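Local coordinates for chitin-binding type-4 domain-containing protein (Photorhabdus laumondii subsp. laumondii, PDB 6T5Z), which is a copper-dependent lytic polysaccharide monooxygenase of family AA10 that probably binds chitin and cleaves its chains oxidatively, at residues Q89-I99 against P119-P130. Numbering follows the deposited sequence.
With CU (copper (II) ion), chain D.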
loop_
_atom_site.group_PDB
_atom_site.type_symbol
_atom_site.label_atom_id
_atom_site.label_comp_id
_atom_site.label_asym_id
_atom_site.label_seq_id
_atom_site.Cartn_x
_atom_site.Cartn_y
_atom_site.Cartn_z
ATOM N N GLN A 89 5.307 -2.797 17.085
ATOM C CA GLN A 89 4.376 -1.710 17.352
ATOM C C GLN A 89 5.115 -0.395 17.573
ATOM O O GLN A 89 6.147 -0.352 18.250
ATOM C CB GLN A 89 3.524 -2.026 18.585
ATOM C CG GLN A 89 2.653 -3.253 18.448
ATOM C CD GLN A 89 2.364 -3.889 19.790
ATOM O OE1 GLN A 89 3.092 -4.773 20.235
ATOM N NE2 GLN A 89 1.309 -3.439 20.447
ATOM N N HIS A 90 4.584 0.678 16.981
ATOM C CA HIS A 90 5.107 2.026 17.155
ATOM C C HIS A 90 3.947 2.988 17.302
ATOM O O HIS A 90 2.901 2.805 16.673
ATOM C CB HIS A 90 5.947 2.504 15.965
ATOM C CG HIS A 90 7.000 1.540 15.528
ATOM N ND1 HIS A 90 8.041 1.150 16.341
ATOM C CD2 HIS A 90 7.188 0.910 14.344
ATOM C CE1 HIS A 90 8.821 0.313 15.680
ATOM N NE2 HIS A 90 8.326 0.153 14.466
ATOM N N LYS A 91 4.155 4.031 18.106
ATOM C CA LYS A 91 3.155 5.078 18.255
ATOM C C LYS A 91 2.797 5.645 16.888
ATOM O O LYS A 91 3.674 5.919 16.062
ATOM C CB LYS A 91 3.679 6.177 19.184
ATOM C CG LYS A 91 3.815 5.746 20.649
ATOM C CD LYS A 91 4.499 6.837 21.493
ATOM C CE LYS A 91 3.769 8.165 21.407
ATOM N NZ LYS A 91 2.505 8.181 22.206
ATOM N N THR A 92 1.499 5.835 16.660
ATOM C CA THR A 92 0.950 5.980 15.318
ATOM C C THR A 92 0.204 7.300 15.162
ATOM O O THR A 92 -0.705 7.592 15.938
ATOM C CB THR A 92 0.014 4.807 15.025
ATOM O OG1 THR A 92 0.776 3.590 15.033
ATOM C CG2 THR A 92 -0.672 4.972 13.672
ATOM N N SER A 93 0.574 8.080 14.141
ATOM C CA SER A 93 -0.215 9.255 13.781
ATOM C C SER A 93 -1.503 8.852 13.074
ATOM O O SER A 93 -2.588 9.332 13.421
ATOM C CB SER A 93 0.589 10.192 12.879
ATOM O OG SER A 93 1.655 10.812 13.574
ATOM N N SER A 94 -1.407 7.964 12.082
ATOM C CA SER A 94 -2.577 7.689 11.257
ATOM C C SER A 94 -2.353 6.460 10.391
ATOM O O SER A 94 -1.225 5.998 10.214
ATOM C CB SER A 94 -2.906 8.869 10.351
ATOM O OG SER A 94 -1.861 9.049 9.406
ATOM N N TRP A 95 -3.465 5.964 9.854
ATOM C CA TRP A 95 -3.533 4.998 8.763
ATOM C C TRP A 95 -4.292 5.679 7.637
ATOM O O TRP A 95 -5.368 6.233 7.873
ATOM C CB TRP A 95 -4.277 3.726 9.196
ATOM C CG TRP A 95 -3.889 3.272 10.556
ATOM C CD1 TRP A 95 -4.384 3.723 11.757
ATOM C CD2 TRP A 95 -2.890 2.301 10.873
ATOM N NE1 TRP A 95 -3.759 3.071 12.795
ATOM C CE2 TRP A 95 -2.840 2.194 12.276
ATOM C CE3 TRP A 95 -2.034 1.505 10.100
ATOM C CZ2 TRP A 95 -1.963 1.333 12.929
ATOM C CZ3 TRP A 95 -1.168 0.642 10.751
ATOM C CH2 TRP A 95 -1.132 0.571 12.146
ATOM N N GLU A 96 -3.753 5.658 6.422
ATOM C CA GLU A 96 -4.445 6.338 5.338
ATOM C C GLU A 96 -4.224 5.592 4.033
ATOM O O GLU A 96 -3.279 4.804 3.893
ATOM C CB GLU A 96 -3.993 7.796 5.208
ATOM C CG GLU A 96 -2.569 7.945 4.760
ATOM C CD GLU A 96 -2.168 9.407 4.529
ATOM O OE1 GLU A 96 -2.993 10.316 4.756
ATOM O OE2 GLU A 96 -1.013 9.626 4.125
ATOM N N TYR A 97 -5.118 5.845 3.074
ATOM C CA TYR A 97 -5.183 5.060 1.843
ATOM C C TYR A 97 -5.422 5.979 0.657
ATOM O O TYR A 97 -6.317 6.831 0.701
ATOM C CB TYR A 97 -6.284 3.986 1.948
ATOM C CG TYR A 97 -5.986 3.053 3.092
ATOM C CD1 TYR A 97 -6.431 3.330 4.381
ATOM C CD2 TYR A 97 -5.219 1.907 2.887
ATOM C CE1 TYR A 97 -6.114 2.490 5.450
ATOM C CE2 TYR A 97 -4.907 1.070 3.931
ATOM C CZ TYR A 97 -5.343 1.364 5.207
ATOM O OH TYR A 97 -5.029 0.506 6.237
ATOM N N PHE A 98 -4.598 5.814 -0.377
ATOM C CA PHE A 98 -4.714 6.489 -1.658
ATOM C C PHE A 98 -5.088 5.461 -2.722
ATOM O O PHE A 98 -4.801 4.274 -2.583
ATOM C CB PHE A 98 -3.389 7.160 -2.040
ATOM C CG PHE A 98 -2.942 8.237 -1.089
ATOM C CD1 PHE A 98 -3.172 9.570 -1.390
ATOM C CD2 PHE A 98 -2.255 7.922 0.092
ATOM C CE1 PHE A 98 -2.752 10.587 -0.528
ATOM C CE2 PHE A 98 -1.836 8.928 0.956
ATOM C CZ PHE A 98 -2.082 10.266 0.641
ATOM N N ILE A 99 -5.700 5.914 -3.811
ATOM C CA ILE A 99 -5.958 5.007 -4.922
ATOM C C ILE A 99 -5.554 5.681 -6.224
ATOM O O ILE A 99 -5.534 6.911 -6.331
ATOM C CB ILE A 99 -7.428 4.526 -4.947
ATOM C CG1 ILE A 99 -7.591 3.321 -5.889
ATOM C CG2 ILE A 99 -8.386 5.669 -5.308
ATOM C CD1 ILE A 99 -8.908 2.607 -5.703
ATOM N N PRO A 119 -6.055 11.225 0.221
ATOM C CA PRO A 119 -6.500 9.867 0.533
ATOM C C PRO A 119 -8.011 9.743 0.448
ATOM O O PRO A 119 -8.744 10.696 0.721
ATOM C CB PRO A 119 -6.022 9.669 1.977
ATOM C CG PRO A 119 -6.029 11.045 2.549
ATOM C CD PRO A 119 -5.513 11.906 1.415
ATOM N N PHE A 120 -8.480 8.537 0.102
ATOM C CA PHE A 120 -9.913 8.282 0.192
ATOM C C PHE A 120 -10.324 7.741 1.552
ATOM O O PHE A 120 -11.522 7.572 1.799
ATOM C CB PHE A 120 -10.377 7.304 -0.899
ATOM C CG PHE A 120 -9.842 5.902 -0.742
ATOM C CD1 PHE A 120 -10.524 4.949 0.009
ATOM C CD2 PHE A 120 -8.661 5.539 -1.362
ATOM C CE1 PHE A 120 -10.033 3.651 0.130
ATOM C CE2 PHE A 120 -8.160 4.244 -1.257
ATOM C CZ PHE A 120 -8.838 3.306 -0.495
ATOM N N CYS A 121 -9.369 7.458 2.433
ATOM C CA CYS A 121 -9.692 6.915 3.742
ATOM C C CYS A 121 -8.582 7.318 4.703
ATOM O O CYS A 121 -7.402 7.248 4.353
ATOM C CB CYS A 121 -9.857 5.386 3.673
ATOM S SG CYS A 121 -10.327 4.607 5.235
ATOM N N PHE A 122 -8.963 7.759 5.903
ATOM C CA PHE A 122 -7.995 8.297 6.857
ATOM C C PHE A 122 -8.491 8.019 8.264
ATOM O O PHE A 122 -9.599 8.430 8.620
ATOM C CB PHE A 122 -7.809 9.809 6.651
ATOM C CG PHE A 122 -6.755 10.422 7.532
ATOM C CD1 PHE A 122 -7.073 10.885 8.803
ATOM C CD2 PHE A 122 -5.453 10.593 7.069
ATOM C CE1 PHE A 122 -6.091 11.453 9.619
ATOM C CE2 PHE A 122 -4.484 11.166 7.878
ATOM C CZ PHE A 122 -4.805 11.604 9.148
ATOM N N GLU A 123 -7.667 7.352 9.067
ATOM C CA GLU A 123 -7.991 7.075 10.460
ATOM C C GLU A 123 -6.891 7.639 11.349
ATOM O O GLU A 123 -5.737 7.205 11.273
ATOM C CB GLU A 123 -8.182 5.577 10.696
ATOM C CG GLU A 123 -8.617 5.258 12.119
ATOM C CD GLU A 123 -9.042 3.807 12.308
ATOM O OE1 GLU A 123 -9.358 3.120 11.301
ATOM O OE2 GLU A 123 -9.064 3.361 13.477
ATOM N N ASP A 124 -7.257 8.609 12.181
ATOM C CA ASP A 124 -6.329 9.273 13.089
ATOM C C ASP A 124 -6.180 8.437 14.360
ATOM O O ASP A 124 -7.175 8.098 15.004
ATOM C CB ASP A 124 -6.872 10.677 13.396
ATOM C CG ASP A 124 -5.889 11.574 14.133
ATOM O OD1 ASP A 124 -4.923 11.086 14.751
ATOM O OD2 ASP A 124 -6.109 12.812 14.109
ATOM N N TYR A 125 -4.941 8.078 14.710
ATOM C CA TYR A 125 -4.683 7.299 15.918
ATOM C C TYR A 125 -4.145 8.135 17.067
ATOM O O TYR A 125 -3.895 7.583 18.146
ATOM C CB TYR A 125 -3.712 6.151 15.624
ATOM C CG TYR A 125 -4.348 4.786 15.694
ATOM C CD1 TYR A 125 -5.555 4.529 15.052
ATOM C CD2 TYR A 125 -3.736 3.750 16.382
ATOM C CE1 TYR A 125 -6.141 3.271 15.100
ATOM C CE2 TYR A 125 -4.309 2.482 16.427
ATOM C CZ TYR A 125 -5.508 2.252 15.787
ATOM O OH TYR A 125 -6.079 0.995 15.842
ATOM N N GLN A 126 -3.931 9.434 16.849
ATOM C CA GLN A 126 -3.642 10.384 17.920
ATOM C C GLN A 126 -2.408 9.976 18.724
ATOM O O GLN A 126 -2.336 10.193 19.933
ATOM C CB GLN A 126 -4.863 10.559 18.834
ATOM C CG GLN A 126 -6.135 11.003 18.107
ATOM C CD GLN A 126 -7.218 11.480 19.068
ATOM O OE1 GLN A 126 -6.940 12.237 19.998
ATOM N NE2 GLN A 126 -8.453 11.035 18.852
ATOM N N GLU A 127 -1.430 9.370 18.039
ATOM C CA GLU A 127 -0.110 9.024 18.576
ATOM C C GLU A 127 -0.157 7.860 19.555
ATOM O O GLU A 127 0.801 7.636 20.299
ATOM C CB GLU A 127 0.580 10.234 19.223
ATOM C CG GLU A 127 0.665 11.429 18.308
ATOM C CD GLU A 127 1.585 12.512 18.821
ATOM O OE1 GLU A 127 1.915 12.508 20.029
ATOM O OE2 GLU A 127 1.977 13.372 18.006
ATOM N N LYS A 128 -1.252 7.110 19.564
ATOM C CA LYS A 128 -1.415 5.974 20.452
ATOM C C LYS A 128 -0.677 4.751 19.909
ATOM O O LYS A 128 -0.416 4.627 18.710
ATOM C CB LYS A 128 -2.900 5.660 20.635
ATOM C CG LYS A 128 -3.636 6.706 21.456
ATOM C CD LYS A 128 -5.102 6.348 21.693
ATOM C CE LYS A 128 -5.943 6.535 20.438
ATOM N NZ LYS A 128 -7.397 6.577 20.777
ATOM N N MET A 129 -0.339 3.851 20.825
ATOM C CA MET A 129 0.330 2.605 20.471
ATOM C C MET A 129 -0.700 1.627 19.916
ATOM O O MET A 129 -1.685 1.328 20.602
ATOM C CB MET A 129 1.023 2.020 21.703
ATOM C CG MET A 129 1.906 0.796 21.440
ATOM S SD MET A 129 3.379 1.199 20.466
ATOM C CE MET A 129 4.237 2.256 21.615
ATOM N N PRO A 130 -0.528 1.120 18.697
ATOM C CA PRO A 130 -1.524 0.215 18.124
ATOM C C PRO A 130 -1.376 -1.187 18.688
ATOM O O PRO A 130 -0.332 -1.570 19.215
ATOM C CB PRO A 130 -1.193 0.231 16.629
ATOM C CG PRO A 130 0.306 0.388 16.611
ATOM C CD PRO A 130 0.646 1.264 17.818
HETATM CU CU CU D . 9.139 -0.852 12.944
HETATM O O HOH W 1 2.534 11.070 22.341
HETATM O O HOH W 2 11.129 -1.188 14.250
HETATM O O HOH W 3 10.423 1.051 12.593
#
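Trp95 and Glu123 form a hydrogen-bonded antiparallel pair, Glu123 N to Trp95 O at 2.8 Å and Trp95 N to Glu123 O at 3.0 Å, in strands 94-99 and 121-126, whose axes run at 173°. Farther along, Phe120 and Cys121 both face Tyr97, a classic beta bulge. At the other end a type I' turn from Tyr125 to Lys128 carries the second segment past Thr92.

Trp95 directs the edge of its indole at Tyr125 in a T-shaped pair: the planes stand at 82°, and NE1 lies 3.1 Å above the centre of the phenol ring. The N-H group thus sits over pi density. Thr92 CG2 packs on one indole face, placed there by a chi1 of -64° that sets CG2 anti to the backbone N; the same torsion lets OG1 donate to His90 O at 2.8 Å. At the bulge, Phe120 CZ meets Tyr97 CB at 3.6 Å, while Pro119 CB stands almost on the normal of the Phe98 ring, a CH-pi contact over the face.

Beyond the paired strands, Gln89 NE2 donates almost straight to Pro130 O (2.8 Å), in the carbonyl plane. Lys91 bends at its last two torsions to bring NZ within 2.6 Å of Glu127 O, and water 1 links NZ to Glu127 OE1.

His90 turns from this interface and binds copper through NE2, with His1 completing the histidine brace characteristic of these enzymes. The Gln89 and Lys91 bonds therefore tie the chain on both flanks of the copper ligand to the 127-130 loop, consistent with a second-shell role in positioning it.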